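Local atomic coordinates of MmoQ Response regulator (Methylococcus capsulatus, PDB entry 3LJX), a protein that probably acts, at full length, as a response regulator that makes cyclic di-GMP from two GTP, and is represented here by the part carrying its HDOD domain. Residues L149-C160 / L172-H181. Residues are numbered along the deposited sequence; the frame is centred on the assembly and turned at random.
Sequences LATAWPEEYSEC and LERERFATDH
R176 NH2 donates to E159 OE1 across 3.0 Å, meeting the oxygen nearly along its C-O axis, although the carboxylate and guanidinium planes stand 74° apart. On the same arginine, NE makes a weak, bent bond of 3.3 Å to E156 OE1. Bends at chi2 (-72°) and chi3 (-130°) set both nitrogens facing these acids of helix 154-163. Behind these salt bridges, F177 sits as a knob among L149, E156, Y157 and C160. L149 CD2 lies over one face of its ring, offset toward the rim, and R176 CB over the other; the five-membered ring of W153 lies nearly parallel but slid apart, centroids 4.8 Å from each other. C160 SG approaches the phenyl obliquely and rests 3.7 Å from R176 CG and 3.8 Å from L172 CG. Further in, E173 OE1 takes H181 N (2.7 Å) at the start of helix 181-191. A leucine in place of R176 would probably leave E156 and E159 as neighbouring negative charges without their shared cation. This antiparallel helical hairpin of the HDOD domain thus pairs a largely apolar core round F177, the buried E173 carboxylate at its inner end, with outer salt bridges that solvent probably weakens.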
loop_
_atom_site.group_PDB
_atom_site.type_symbol
_atom_site.label_atom_id
_atom_site.label_comp_id
_atom_site.label_asym_id
_atom_site.label_seq_id
_atom_site.Cartn_x
_atom_site.Cartn_y
_atom_site.Cartn_z
ATOM N N LEU A 149 4.099 -10.296 -6.352
ATOM C CA LEU A 149 4.878 -11.501 -6.585
ATOM C C LEU A 149 4.010 -12.737 -6.379
ATOM O O LEU A 149 4.099 -13.698 -7.147
ATOM C CB LEU A 149 6.064 -11.566 -5.633
ATOM C CG LEU A 149 7.241 -10.676 -5.971
ATOM C CD1 LEU A 149 8.340 -10.844 -4.898
ATOM C CD2 LEU A 149 7.741 -11.027 -7.357
ATOM N N ALA A 150 3.192 -12.716 -5.321
ATOM C CA ALA A 150 2.318 -13.838 -4.995
ATOM C C ALA A 150 1.336 -14.070 -6.144
ATOM O O ALA A 150 1.008 -15.199 -6.475
ATOM C CB ALA A 150 1.559 -13.566 -3.692
ATOM N N THR A 151 0.881 -12.984 -6.757
ATOM C CA THR A 151 -0.044 -13.071 -7.868
ATOM C C THR A 151 0.634 -13.542 -9.155
ATOM O O THR A 151 0.104 -14.399 -9.862
ATOM C CB THR A 151 -0.703 -11.720 -8.122
ATOM O OG1 THR A 151 -1.331 -11.274 -6.919
ATOM C CG2 THR A 151 -1.753 -11.849 -9.217
ATOM N N ALA A 152 1.808 -12.986 -9.447
ATOM C CA ALA A 152 2.542 -13.293 -10.678
ATOM C C ALA A 152 3.088 -14.720 -10.694
ATOM O O ALA A 152 2.926 -15.435 -11.683
ATOM C CB ALA A 152 3.687 -12.291 -10.895
ATOM N N TRP A 153 3.731 -15.133 -9.603
ATOM C CA TRP A 153 4.389 -16.442 -9.573
ATOM C C TRP A 153 3.957 -17.287 -8.371
ATOM O O TRP A 153 4.766 -17.606 -7.509
ATOM C CB TRP A 153 5.909 -16.267 -9.571
ATOM C CG TRP A 153 6.410 -15.428 -10.686
ATOM C CD1 TRP A 153 6.730 -14.099 -10.636
ATOM C CD2 TRP A 153 6.653 -15.849 -12.033
ATOM N NE1 TRP A 153 7.158 -13.670 -11.874
ATOM C CE2 TRP A 153 7.123 -14.726 -12.744
ATOM C CE3 TRP A 153 6.530 -17.073 -12.702
ATOM C CZ2 TRP A 153 7.456 -14.783 -14.091
ATOM C CZ3 TRP A 153 6.866 -17.131 -14.045
ATOM C CH2 TRP A 153 7.322 -15.994 -14.727
ATOM N N PRO A 154 2.681 -17.667 -8.325
ATOM C CA PRO A 154 2.103 -18.269 -7.117
ATOM C C PRO A 154 2.892 -19.480 -6.625
ATOM O O PRO A 154 3.136 -19.592 -5.417
ATOM C CB PRO A 154 0.702 -18.703 -7.569
ATOM C CG PRO A 154 0.436 -17.963 -8.822
ATOM C CD PRO A 154 1.745 -17.658 -9.458
ATOM N N GLU A 155 3.286 -20.368 -7.539
ATOM C CA GLU A 155 3.991 -21.593 -7.152
ATOM C C GLU A 155 5.455 -21.334 -6.834
ATOM O O GLU A 155 5.997 -21.884 -5.871
ATOM C CB GLU A 155 3.874 -22.681 -8.231
ATOM C CG GLU A 155 2.450 -23.153 -8.490
ATOM C CD GLU A 155 1.832 -23.864 -7.296
ATOM O OE1 GLU A 155 2.586 -24.478 -6.509
ATOM O OE2 GLU A 155 0.592 -23.812 -7.146
ATOM N N GLU A 156 6.111 -20.511 -7.640
ATOM C CA GLU A 156 7.496 -20.181 -7.330
ATOM C C GLU A 156 7.570 -19.423 -6.014
ATOM O O GLU A 156 8.438 -19.690 -5.184
ATOM C CB GLU A 156 8.138 -19.366 -8.447
ATOM C CG GLU A 156 8.568 -20.209 -9.627
ATOM C CD GLU A 156 10.011 -20.670 -9.535
ATOM O OE1 GLU A 156 10.775 -20.143 -8.700
ATOM O OE2 GLU A 156 10.385 -21.559 -10.317
ATOM N N TYR A 157 6.643 -18.493 -5.810
ATOM C CA TYR A 157 6.711 -17.661 -4.620
ATOM C C TYR A 157 6.374 -18.473 -3.371
ATOM O O TYR A 157 6.936 -18.217 -2.315
ATOM C CB TYR A 157 5.833 -16.412 -4.742
ATOM C CG TYR A 157 6.220 -15.301 -3.785
ATOM C CD1 TYR A 157 7.541 -14.868 -3.684
ATOM C CD2 TYR A 157 5.265 -14.674 -2.993
ATOM C CE1 TYR A 157 7.899 -13.841 -2.818
ATOM C CE2 TYR A 157 5.609 -13.643 -2.124
ATOM C CZ TYR A 157 6.931 -13.233 -2.039
ATOM O OH TYR A 157 7.281 -12.208 -1.171
ATOM N N SER A 158 5.494 -19.467 -3.489
ATOM C CA SER A 158 5.260 -20.391 -2.361
ATOM C C SER A 158 6.539 -21.101 -1.925
ATOM O O SER A 158 6.797 -21.235 -0.733
ATOM C CB SER A 158 4.179 -21.421 -2.669
ATOM O OG SER A 158 2.887 -20.856 -2.550
ATOM N N GLU A 159 7.347 -21.546 -2.883
ATOM C CA GLU A 159 8.664 -22.079 -2.543
ATOM C C GLU A 159 9.471 -21.064 -1.720
ATOM O O GLU A 159 9.964 -21.382 -0.636
ATOM C CB GLU A 159 9.456 -22.462 -3.791
ATOM C CG GLU A 159 8.891 -23.615 -4.591
ATOM C CD GLU A 159 9.732 -23.918 -5.836
ATOM O OE1 GLU A 159 10.922 -23.518 -5.861
ATOM O OE2 GLU A 159 9.206 -24.552 -6.785
ATOM N N CYS A 160 9.619 -19.846 -2.234
ATOM C CA CYS A 160 10.394 -18.839 -1.515
ATOM C C CYS A 160 9.850 -18.627 -0.102
ATOM O O CYS A 160 10.600 -18.601 0.868
ATOM C CB CYS A 160 10.397 -17.519 -2.273
ATOM S SG CYS A 160 11.114 -17.627 -3.924
ATOM N N LEU A 172 16.375 -14.360 -1.963
ATOM C CA LEU A 172 15.826 -15.468 -2.727
ATOM C C LEU A 172 14.971 -14.931 -3.859
ATOM O O LEU A 172 14.982 -15.466 -4.976
ATOM C CB LEU A 172 15.004 -16.387 -1.826
ATOM C CG LEU A 172 14.625 -17.724 -2.458
ATOM C CD1 LEU A 172 15.804 -18.312 -3.222
ATOM C CD2 LEU A 172 14.142 -18.694 -1.397
ATOM N N GLU A 173 14.241 -13.857 -3.572
ATOM C CA GLU A 173 13.392 -13.235 -4.576
ATOM C C GLU A 173 14.246 -12.746 -5.731
ATOM O O GLU A 173 13.935 -13.018 -6.892
ATOM C CB GLU A 173 12.573 -12.093 -3.972
ATOM C CG GLU A 173 11.491 -12.551 -2.993
ATOM C CD GLU A 173 10.868 -11.388 -2.237
ATOM O OE1 GLU A 173 11.375 -10.251 -2.382
ATOM O OE2 GLU A 173 9.884 -11.615 -1.492
ATOM N N ARG A 174 15.338 -12.057 -5.421
ATOM C CA ARG A 174 16.237 -11.557 -6.464
ATOM C C ARG A 174 16.748 -12.681 -7.374
ATOM O O ARG A 174 16.845 -12.518 -8.587
ATOM C CB ARG A 174 17.399 -10.771 -5.856
ATOM C CG ARG A 174 16.970 -9.401 -5.332
ATOM C CD ARG A 174 18.091 -8.695 -4.594
ATOM N NE ARG A 174 17.640 -7.430 -4.014
ATOM C CZ ARG A 174 18.346 -6.688 -3.156
ATOM N NH1 ARG A 174 19.550 -7.082 -2.750
ATOM N NH2 ARG A 174 17.844 -5.547 -2.694
ATOM N N GLU A 175 17.044 -13.828 -6.780
ATOM C CA GLU A 175 17.520 -14.978 -7.528
ATOM C C GLU A 175 16.445 -15.511 -8.482
ATOM O O GLU A 175 16.705 -15.751 -9.671
ATOM C CB GLU A 175 17.930 -16.062 -6.538
ATOM C CG GLU A 175 18.836 -17.127 -7.074
ATOM C CD GLU A 175 19.389 -17.994 -5.949
ATOM O OE1 GLU A 175 20.396 -17.592 -5.326
ATOM O OE2 GLU A 175 18.802 -19.066 -5.675
ATOM N N ARG A 176 15.234 -15.688 -7.960
ATOM C CA ARG A 176 14.153 -16.292 -8.738
ATOM C C ARG A 176 13.559 -15.341 -9.782
ATOM O O ARG A 176 13.233 -15.748 -10.904
ATOM C CB ARG A 176 13.055 -16.802 -7.799
ATOM C CG ARG A 176 13.547 -17.750 -6.703
ATOM C CD ARG A 176 13.929 -19.103 -7.279
ATOM N NE ARG A 176 13.317 -20.200 -6.538
ATOM C CZ ARG A 176 13.991 -21.016 -5.735
ATOM N NH1 ARG A 176 15.303 -20.864 -5.590
ATOM N NH2 ARG A 176 13.360 -21.985 -5.084
ATOM N N PHE A 177 13.452 -14.066 -9.419
ATOM C CA PHE A 177 12.637 -13.122 -10.175
ATOM C C PHE A 177 13.394 -11.892 -10.678
ATOM O O PHE A 177 12.827 -11.064 -11.384
ATOM C CB PHE A 177 11.472 -12.639 -9.299
ATOM C CG PHE A 177 10.705 -13.746 -8.620
ATOM C CD1 PHE A 177 9.979 -14.665 -9.360
ATOM C CD2 PHE A 177 10.670 -13.835 -7.244
ATOM C CE1 PHE A 177 9.251 -15.671 -8.734
ATOM C CE2 PHE A 177 9.945 -14.838 -6.616
ATOM C CZ PHE A 177 9.240 -15.753 -7.363
ATOM N N ALA A 178 14.661 -11.763 -10.302
ATOM C CA ALA A 178 15.441 -10.552 -10.578
ATOM C C ALA A 178 14.748 -9.298 -10.063
ATOM O O ALA A 178 14.883 -8.227 -10.651
ATOM C CB ALA A 178 15.732 -10.403 -12.049
ATOM N N THR A 179 13.999 -9.437 -8.975
ATOM C CA THR A 179 13.470 -8.288 -8.263
ATOM C C THR A 179 13.060 -8.790 -6.892
ATOM O O THR A 179 13.033 -9.999 -6.664
ATOM C CB THR A 179 12.275 -7.653 -9.007
ATOM O OG1 THR A 179 11.863 -6.467 -8.325
ATOM C CG2 THR A 179 11.124 -8.607 -9.076
ATOM N N ASP A 180 12.773 -7.888 -5.962
ATOM C CA ASP A 180 12.304 -8.329 -4.657
ATOM C C ASP A 180 11.067 -7.530 -4.317
ATOM O O ASP A 180 10.769 -6.550 -5.001
ATOM C CB ASP A 180 13.390 -8.133 -3.598
ATOM C CG ASP A 180 13.741 -6.672 -3.396
ATOM O OD1 ASP A 180 12.843 -5.874 -2.997
ATOM O OD2 ASP A 180 14.914 -6.332 -3.654
ATOM N N HIS A 181 10.360 -7.921 -3.259
ATOM C CA HIS A 181 9.052 -7.329 -3.004
ATOM C C HIS A 181 9.109 -5.822 -2.686
ATOM O O HIS A 181 8.168 -5.081 -3.003
ATOM C CB HIS A 181 8.269 -8.113 -1.949
ATOM C CG HIS A 181 8.973 -8.264 -0.637
ATOM N ND1 HIS A 181 9.172 -7.210 0.232
ATOM C CD2 HIS A 181 9.469 -9.359 -0.012
ATOM C CE1 HIS A 181 9.781 -7.647 1.320
ATOM N NE2 HIS A 181 9.976 -8.947 1.195
#